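Local coordinates for malonyl CoA-acyl carrier protein transacylase (Mycobacterium tuberculosis, PDB 2QC3) that transfers the malonyl group from malonyl-CoA to the holo acyl carrier protein, supplying malonyl-ACP for fatty acid biosynthesis, at residues Ser19-Leu24 against Lys292-Leu297. Residues are numbered along the deposited sequence; the frame is centred on the assembly and turned at random.
Sequences SPWLQL and KSPADL
Trp21 shows how two loops far apart in sequence can be joined without any direct hydrogen bond. Its loop, between strand 2-7 and helix 27-37, meets the loop that follows strand 288-290, an outermost strand of the parallel sheet. From CB the side chain sets out with CG anti to the carbonyl carbon (chi1 -64°), and chi2 of 99° stands the indole roughly upright on its stem. Along the pyrrole rim Trp21 NE1 meets a water at 2.8 Å, lying in the ring plane; that water donates in turn to Lys292 O, 2.7 Å from it. CE2 passes beneath Pro294 CD, and on the benzo side Trp21 CE3 lies 3.4 Å from Pro294 CG. Pro294 CG stands over the face of the six-membered ring of Trp21, 3.8 Å from its centroid and 27° off the normal, a CH-pi contact. At the far end CZ2 and CH2 run against the backbone of Ser293, Trp21 CH2 being 3.5 Å from Ser293 C, while Trp21 CZ3 meets Leu297 CD1 edge-on at 3.7 Å. The proline ring is hemmed in further by Pro20 O, 3.2 Å from Pro294 CG, and by Leu24 CD2, 4.0 Å from Pro294 CB. Leu24 closes the type I turn that begins at Trp21. Leu70 of helix 57-77 also touches the indole, and Glu74 of that helix touches both Leu24 and Leu297. Away from the probable catalytic residues, Ser92 and His195, this is structural packing: dispersion and CH-pi contact hold the loops together, while the indole's one N-H, on a buried residue, is satisfied through a bridging water.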
loop_
_atom_site.group_PDB
_atom_site.type_symbol
_atom_site.label_atom_id
_atom_site.label_comp_id
_atom_site.label_asym_id
_atom_site.label_seq_id
_atom_site.Cartn_x
_atom_site.Cartn_y
_atom_site.Cartn_z
ATOM N N SER A 19 14.117 11.875 -5.112
ATOM C CA SER A 19 15.323 12.704 -5.097
ATOM C C SER A 19 16.281 12.389 -3.957
ATOM O O SER A 19 17.450 12.079 -4.183
ATOM C CB SER A 19 14.947 14.184 -5.045
ATOM O OG SER A 19 14.284 14.562 -6.232
ATOM N N PRO A 20 15.794 12.455 -2.713
ATOM C CA PRO A 20 16.656 12.171 -1.566
ATOM C C PRO A 20 17.161 10.735 -1.482
ATOM O O PRO A 20 18.026 10.434 -0.664
ATOM C CB PRO A 20 15.778 12.554 -0.385
ATOM C CG PRO A 20 14.400 12.199 -0.872
ATOM C CD PRO A 20 14.410 12.727 -2.281
ATOM N N TRP A 21 16.632 9.848 -2.321
ATOM C CA TRP A 21 17.077 8.460 -2.288
ATOM C C TRP A 21 18.044 8.106 -3.411
ATOM O O TRP A 21 18.873 7.209 -3.260
ATOM C CB TRP A 21 15.878 7.505 -2.297
ATOM C CG TRP A 21 15.021 7.648 -1.074
ATOM C CD1 TRP A 21 13.859 8.353 -0.970
ATOM C CD2 TRP A 21 15.302 7.138 0.236
ATOM N NE1 TRP A 21 13.397 8.317 0.325
ATOM C CE2 TRP A 21 14.263 7.579 1.086
ATOM C CE3 TRP A 21 16.331 6.355 0.776
ATOM C CZ2 TRP A 21 14.223 7.261 2.451
ATOM C CZ3 TRP A 21 16.291 6.038 2.137
ATOM C CH2 TRP A 21 15.242 6.493 2.956
ATOM N N LEU A 22 17.952 8.821 -4.527
ATOM C CA LEU A 22 18.831 8.566 -5.661
ATOM C C LEU A 22 20.264 9.007 -5.363
ATOM O O LEU A 22 21.144 8.915 -6.218
ATOM C CB LEU A 22 18.316 9.289 -6.909
ATOM C CG LEU A 22 16.975 8.814 -7.472
ATOM C CD1 LEU A 22 16.619 9.632 -8.700
ATOM C CD2 LEU A 22 17.059 7.336 -7.824
ATOM N N GLN A 23 20.490 9.488 -4.146
ATOM C CA GLN A 23 21.816 9.929 -3.742
ATOM C C GLN A 23 22.602 8.748 -3.179
ATOM O O GLN A 23 23.832 8.732 -3.234
ATOM C CB GLN A 23 21.711 11.036 -2.688
ATOM C CG GLN A 23 21.059 12.320 -3.189
ATOM C CD GLN A 23 20.831 13.338 -2.080
ATOM O OE1 GLN A 23 20.308 14.427 -2.317
ATOM N NE2 GLN A 23 21.224 12.984 -0.861
ATOM N N LEU A 24 21.887 7.763 -2.644
ATOM C CA LEU A 24 22.524 6.581 -2.070
ATOM C C LEU A 24 23.303 5.790 -3.113
ATOM O O LEU A 24 23.005 5.847 -4.307
ATOM C CB LEU A 24 21.482 5.660 -1.425
ATOM C CG LEU A 24 20.813 6.113 -0.125
ATOM C CD1 LEU A 24 19.701 5.142 0.231
ATOM C CD2 LEU A 24 21.839 6.208 0.996
ATOM N N LYS A 292 11.589 9.102 5.748
ATOM C CA LYS A 292 11.399 9.982 4.608
ATOM C C LYS A 292 12.738 10.437 4.057
ATOM O O LYS A 292 12.792 11.156 3.064
ATOM C CB LYS A 292 10.540 11.187 5.001
ATOM C CG LYS A 292 10.699 11.631 6.447
ATOM C CD LYS A 292 12.106 12.106 6.745
ATOM C CE LYS A 292 12.212 12.612 8.173
ATOM N NZ LYS A 292 13.555 13.193 8.459
ATOM N N SER A 293 13.818 10.012 4.709
ATOM C CA SER A 293 15.162 10.362 4.272
ATOM C C SER A 293 16.202 9.357 4.752
ATOM O O SER A 293 16.071 8.780 5.832
ATOM C CB SER A 293 15.538 11.774 4.749
ATOM O OG SER A 293 15.625 11.851 6.163
ATOM N N PRO A 294 17.248 9.126 3.944
ATOM C CA PRO A 294 18.312 8.183 4.299
ATOM C C PRO A 294 18.899 8.483 5.673
ATOM O O PRO A 294 19.442 7.599 6.332
ATOM C CB PRO A 294 19.330 8.384 3.182
ATOM C CG PRO A 294 18.472 8.730 2.020
ATOM C CD PRO A 294 17.492 9.704 2.612
ATOM N N ALA A 295 18.784 9.739 6.095
ATOM C CA ALA A 295 19.303 10.168 7.388
ATOM C C ALA A 295 18.465 9.602 8.527
ATOM O O ALA A 295 18.634 9.988 9.684
ATOM C CB ALA A 295 19.323 11.690 7.465
ATOM N N ASP A 296 17.561 8.689 8.197
ATOM C CA ASP A 296 16.704 8.075 9.200
ATOM C C ASP A 296 17.018 6.595 9.340
ATOM O O ASP A 296 16.751 5.992 10.377
ATOM C CB ASP A 296 15.236 8.253 8.814
ATOM C CG ASP A 296 14.803 9.703 8.827
ATOM O OD1 ASP A 296 13.684 9.995 8.357
ATOM O OD2 ASP A 296 15.580 10.551 9.314
ATOM N N LEU A 297 17.599 6.011 8.299
ATOM C CA LEU A 297 17.928 4.593 8.318
ATOM C C LEU A 297 19.004 4.236 9.342
ATOM O O LEU A 297 19.483 3.103 9.383
ATOM C CB LEU A 297 18.352 4.139 6.917
ATOM C CG LEU A 297 17.279 4.331 5.838
ATOM C CD1 LEU A 297 17.730 3.682 4.539
ATOM C CD2 LEU A 297 15.968 3.713 6.297
HETATM O O HOH W 1 11.379 10.228 0.952
#